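Local coordinates for hyaluronidase (Thermobaculum terrenum, PDB 5DIY), which probably acts as a family 84 glycoside hydrolase (hexosaminidase) that removes O-linked N-acetylglucosamine, and is captured here as a mutant with N-acetylglucosamine bound, at residues C[90-100]-C[140-151]. Residues are numbered along the deposited sequence; the frame is centred on the assembly and turned at random.
Sequences YSSEEELETLI and AQADFLTRVLQR
Tyr90 lies along the start of segment 140-151, where two neighbouring outer helices of the (beta/alpha)8 TIM barrel pack together. Helices 93-108 and 137-153 follow the third and fourth barrel strands. The axes of segments 93-100 and 140-151 approach to 10.8 Å and cross at -52°. Tyr90 sits just before the first of these helices. Its CB and CG rest on the methyl of Ala140, with CG 3.7 Å from Ala140 CB. One ring edge, at CD1, meets Phe144 CB close to the ring plane. Further out, CE1 and CZ run beside Gln141 CG, and the two side chains point the same way. At the tip, Tyr90 OH receives a long, weak bond from Gln141 NE2. The Gln141 amide is also bonded to Tyr176 and Thr166.

The carbonyl of Tyr90 is held from the other helix as well. Arg147 NH2 donates to Tyr90 O at 2.8 Å, with the oxygen in the guanidinium plane. A water adds a second donor to this oxygen. It also donates to Ser92 O and accepts from Arg147 NH1. Asp143 OD2 makes a salt bridge with Arg147 NH2, which helps fix the guanidinium. Ser92 caps helix 93-108.

Farther along the two helices the contact is apolar. Leu96 CG lies opposite the backbone N (chi1 169°), and CD1 presses tightly on Val148 CG2 at 3.4 Å. Leu99 CD1 meets the Phe144 ring at its edge, near CZ. Val148 also touches strands 113-117 and 160-164, so the contact reaches the barrel wall. At the outer margin, Arg151 grips Glu97 end-on. NH1 bonds OE1, and NH2 of Arg151 meets the syn side of Glu97 OE2 at 2.7 Å, nearly straight at 169°.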
loop_
_atom_site.group_PDB
_atom_site.type_symbol
_atom_site.label_atom_id
_atom_site.label_comp_id
_atom_site.label_asym_id
_atom_site.label_seq_id
_atom_site.Cartn_x
_atom_site.Cartn_y
_atom_site.Cartn_z
ATOM N N TYR C 90 18.242 14.919 -21.950
ATOM C CA TYR C 90 19.399 14.608 -21.099
ATOM C C TYR C 90 20.680 15.354 -21.497
ATOM O O TYR C 90 21.399 15.844 -20.630
ATOM C CB TYR C 90 19.664 13.098 -21.079
ATOM C CG TYR C 90 18.609 12.296 -20.349
ATOM C CD1 TYR C 90 18.622 12.195 -18.959
ATOM C CD2 TYR C 90 17.593 11.639 -21.047
ATOM C CE1 TYR C 90 17.659 11.465 -18.286
ATOM C CE2 TYR C 90 16.626 10.905 -20.382
ATOM C CZ TYR C 90 16.660 10.821 -19.001
ATOM O OH TYR C 90 15.702 10.093 -18.335
ATOM N N SER C 91 20.940 15.450 -22.802
ATOM C CA SER C 91 22.162 16.086 -23.329
ATOM C C SER C 91 22.129 17.617 -23.359
ATOM O O SER C 91 23.170 18.240 -23.584
ATOM C CB SER C 91 22.471 15.562 -24.739
ATOM O OG SER C 91 21.406 15.842 -25.631
ATOM N N SER C 92 20.958 18.218 -23.137
ATOM C CA SER C 92 20.793 19.671 -23.247
ATOM C C SER C 92 21.334 20.396 -22.030
ATOM O O SER C 92 20.843 20.199 -20.918
ATOM C CB SER C 92 19.319 20.044 -23.422
ATOM O OG SER C 92 19.124 21.441 -23.276
ATOM N N GLU C 93 22.318 21.266 -22.260
ATOM C CA GLU C 93 22.871 22.129 -21.212
ATOM C C GLU C 93 21.795 23.029 -20.588
ATOM O O GLU C 93 21.785 23.228 -19.377
ATOM C CB GLU C 93 24.035 22.971 -21.763
ATOM C CG GLU C 93 25.283 22.150 -22.084
ATOM C CD GLU C 93 26.419 22.963 -22.704
ATOM O OE1 GLU C 93 26.159 23.803 -23.595
ATOM O OE2 GLU C 93 27.588 22.747 -22.315
ATOM N N GLU C 94 20.884 23.539 -21.416
ATOM C CA GLU C 94 19.778 24.391 -20.955
ATOM C C GLU C 94 18.832 23.674 -19.970
ATOM O O GLU C 94 18.343 24.292 -19.023
ATOM C CB GLU C 94 18.989 24.927 -22.158
ATOM C CG GLU C 94 17.976 26.018 -21.826
ATOM C CD GLU C 94 17.266 26.596 -23.046
ATOM O OE1 GLU C 94 17.740 26.401 -24.189
ATOM O OE2 GLU C 94 16.222 27.263 -22.856
ATOM N N GLU C 95 18.590 22.382 -20.189
ATOM C CA GLU C 95 17.750 21.582 -19.282
ATOM C C GLU C 95 18.354 21.459 -17.881
ATOM O O GLU C 95 17.636 21.609 -16.890
ATOM C CB GLU C 95 17.493 20.187 -19.856
ATOM C CG GLU C 95 16.599 20.167 -21.085
ATOM C CD GLU C 95 15.121 20.207 -20.747
ATOM O OE1 GLU C 95 14.633 21.244 -20.254
ATOM O OE2 GLU C 95 14.431 19.195 -20.987
ATOM N N LEU C 96 19.659 21.186 -17.806
ATOM C CA LEU C 96 20.395 21.194 -16.532
ATOM C C LEU C 96 20.183 22.498 -15.767
ATOM O O LEU C 96 19.875 22.478 -14.574
ATOM C CB LEU C 96 21.899 20.982 -16.761
ATOM C CG LEU C 96 22.857 21.222 -15.579
ATOM C CD1 LEU C 96 22.522 20.297 -14.422
ATOM C CD2 LEU C 96 24.298 21.027 -16.015
ATOM N N GLU C 97 20.357 23.622 -16.462
ATOM C CA GLU C 97 20.190 24.945 -15.847
ATOM C C GLU C 97 18.769 25.126 -15.308
ATOM O O GLU C 97 18.582 25.687 -14.230
ATOM C CB GLU C 97 20.501 26.079 -16.839
ATOM C CG GLU C 97 21.908 26.102 -17.431
ATOM C CD GLU C 97 23.013 26.169 -16.394
ATOM O OE1 GLU C 97 22.823 26.814 -15.335
ATOM O OE2 GLU C 97 24.085 25.571 -16.639
ATOM N N THR C 98 17.784 24.644 -16.066
ATOM C CA THR C 98 16.377 24.713 -15.671
ATOM C C THR C 98 16.097 23.895 -14.398
ATOM O O THR C 98 15.404 24.374 -13.498
ATOM C CB THR C 98 15.464 24.272 -16.837
ATOM O OG1 THR C 98 15.668 25.154 -17.954
ATOM C CG2 THR C 98 13.980 24.283 -16.438
ATOM N N LEU C 99 16.652 22.687 -14.310
ATOM C CA LEU C 99 16.506 21.863 -13.100
ATOM C C LEU C 99 17.168 22.529 -11.890
ATOM O O LEU C 99 16.590 22.556 -10.801
ATOM C CB LEU C 99 17.074 20.457 -13.310
ATOM C CG LEU C 99 16.766 19.439 -12.191
ATOM C CD1 LEU C 99 16.357 18.091 -12.764
ATOM C CD2 LEU C 99 17.933 19.264 -11.229
ATOM N N ILE C 100 18.363 23.086 -12.096
ATOM C CA ILE C 100 19.094 23.789 -11.029
ATOM C C ILE C 100 18.336 25.035 -10.557
ATOM O O ILE C 100 18.341 25.351 -9.364
ATOM C CB ILE C 100 20.545 24.144 -11.461
ATOM C CG1 ILE C 100 21.382 22.868 -11.673
ATOM C CG2 ILE C 100 21.227 25.073 -10.456
ATOM C CD1 ILE C 100 21.754 22.093 -10.423
ATOM N N ALA C 140 22.628 8.105 -20.621
ATOM C CA ALA C 140 22.096 9.466 -20.611
ATOM C C ALA C 140 21.861 9.922 -19.173
ATOM O O ALA C 140 22.346 10.974 -18.767
ATOM C CB ALA C 140 20.802 9.539 -21.407
ATOM N N GLN C 141 21.139 9.095 -18.416
ATOM C CA GLN C 141 20.831 9.362 -17.007
ATOM C C GLN C 141 22.081 9.513 -16.142
ATOM O O GLN C 141 22.174 10.447 -15.341
ATOM C CB GLN C 141 19.948 8.245 -16.437
ATOM C CG GLN C 141 18.531 8.274 -16.981
ATOM C CD GLN C 141 17.684 7.102 -16.530
ATOM O OE1 GLN C 141 18.185 6.133 -15.963
ATOM N NE2 GLN C 141 16.383 7.193 -16.772
ATOM N N ALA C 142 23.031 8.592 -16.302
ATOM C CA ALA C 142 24.281 8.636 -15.538
ATOM C C ALA C 142 25.046 9.936 -15.795
ATOM O O ALA C 142 25.526 10.569 -14.853
ATOM C CB ALA C 142 25.154 7.428 -15.861
ATOM N N ASP C 143 25.138 10.329 -17.067
ATOM C CA ASP C 143 25.811 11.571 -17.458
ATOM C C ASP C 143 25.076 12.811 -16.952
ATOM O O ASP C 143 25.705 13.768 -16.490
ATOM C CB ASP C 143 25.975 11.650 -18.983
ATOM C CG ASP C 143 26.582 12.968 -19.435
ATOM O OD1 ASP C 143 27.609 13.377 -18.850
ATOM O OD2 ASP C 143 26.020 13.609 -20.348
ATOM N N PHE C 144 23.750 12.800 -17.046
ATOM C CA PHE C 144 22.949 13.896 -16.510
ATOM C C PHE C 144 23.150 14.047 -15.002
ATOM O O PHE C 144 23.413 15.146 -14.512
ATOM C CB PHE C 144 21.469 13.689 -16.818
ATOM C CG PHE C 144 20.601 14.831 -16.383
ATOM C CD1 PHE C 144 20.567 16.001 -17.119
ATOM C CD2 PHE C 144 19.824 14.743 -15.234
ATOM C CE1 PHE C 144 19.769 17.067 -16.731
ATOM C CE2 PHE C 144 19.021 15.802 -14.838
ATOM C CZ PHE C 144 18.995 16.966 -15.588
ATOM N N LEU C 145 23.030 12.940 -14.275
ATOM C CA LEU C 145 23.136 12.977 -12.812
ATOM C C LEU C 145 24.537 13.356 -12.344
ATOM O O LEU C 145 24.682 14.097 -11.366
ATOM C CB LEU C 145 22.693 11.644 -12.194
ATOM C CG LEU C 145 21.192 11.354 -12.342
ATOM C CD1 LEU C 145 20.910 9.889 -12.052
ATOM C CD2 LEU C 145 20.358 12.262 -11.445
ATOM N N THR C 146 25.557 12.858 -13.048
ATOM C CA THR C 146 26.950 13.257 -12.802
ATOM C C THR C 146 27.113 14.769 -12.919
ATOM O O THR C 146 27.678 15.403 -12.023
ATOM C CB THR C 146 27.922 12.569 -13.786
ATOM O OG1 THR C 146 27.806 11.146 -13.659
ATOM C CG2 THR C 146 29.395 12.996 -13.522
ATOM N N ARG C 147 26.594 15.334 -14.010
ATOM C CA ARG C 147 26.670 16.785 -14.251
ATOM C C ARG C 147 25.874 17.612 -13.237
ATOM O O ARG C 147 26.314 18.698 -12.851
ATOM C CB ARG C 147 26.258 17.146 -15.687
ATOM C CG ARG C 147 27.370 16.909 -16.700
ATOM C CD ARG C 147 27.021 17.431 -18.082
ATOM N NE ARG C 147 26.028 16.583 -18.741
ATOM C CZ ARG C 147 24.776 16.925 -19.069
ATOM N NH1 ARG C 147 24.292 18.142 -18.842
ATOM N NH2 ARG C 147 23.995 16.023 -19.664
ATOM N N VAL C 148 24.725 17.102 -12.792
ATOM C CA VAL C 148 23.953 17.800 -11.752
ATOM C C VAL C 148 24.741 17.802 -10.433
ATOM O O VAL C 148 24.814 18.834 -9.769
ATOM C CB VAL C 148 22.520 17.224 -11.559
ATOM C CG1 VAL C 148 21.810 17.896 -10.384
ATOM C CG2 VAL C 148 21.688 17.393 -12.832
ATOM N N LEU C 149 25.341 16.662 -10.080
ATOM C CA LEU C 149 26.140 16.545 -8.856
ATOM C C LEU C 149 27.335 17.491 -8.872
ATOM O O LEU C 149 27.543 18.250 -7.920
ATOM C CB LEU C 149 26.641 15.106 -8.649
ATOM C CG LEU C 149 27.370 14.823 -7.323
ATOM C CD1 LEU C 149 26.476 15.111 -6.121
ATOM C CD2 LEU C 149 27.880 13.390 -7.273
ATOM N N GLN C 150 28.105 17.433 -9.955
ATOM C CA GLN C 150 29.273 18.302 -10.131
ATOM C C GLN C 150 28.913 19.788 -9.989
ATOM O O GLN C 150 29.655 20.538 -9.353
ATOM C CB GLN C 150 29.977 18.004 -11.463
ATOM C CG GLN C 150 30.733 16.683 -11.432
ATOM C CD GLN C 150 31.271 16.227 -12.779
ATOM O OE1 GLN C 150 30.915 16.764 -13.834
ATOM N NE2 GLN C 150 32.126 15.208 -12.750
ATOM N N ARG C 151 27.766 20.195 -10.534
ATOM C CA ARG C 151 27.255 21.558 -10.336
ATOM C C ARG C 151 26.964 21.860 -8.860
ATOM O O ARG C 151 27.368 22.904 -8.351
ATOM C CB ARG C 151 25.997 21.807 -11.183
ATOM C CG ARG C 151 25.306 23.153 -10.955
ATOM C CD ARG C 151 26.205 24.342 -11.294
ATOM N NE ARG C 151 26.483 24.382 -12.728
ATOM C CZ ARG C 151 25.636 24.815 -13.660
ATOM N NH1 ARG C 151 24.429 25.282 -13.336
ATOM N NH2 ARG C 151 26.001 24.778 -14.937
HETATM O O HOH W 1 21.590 18.259 -19.160
#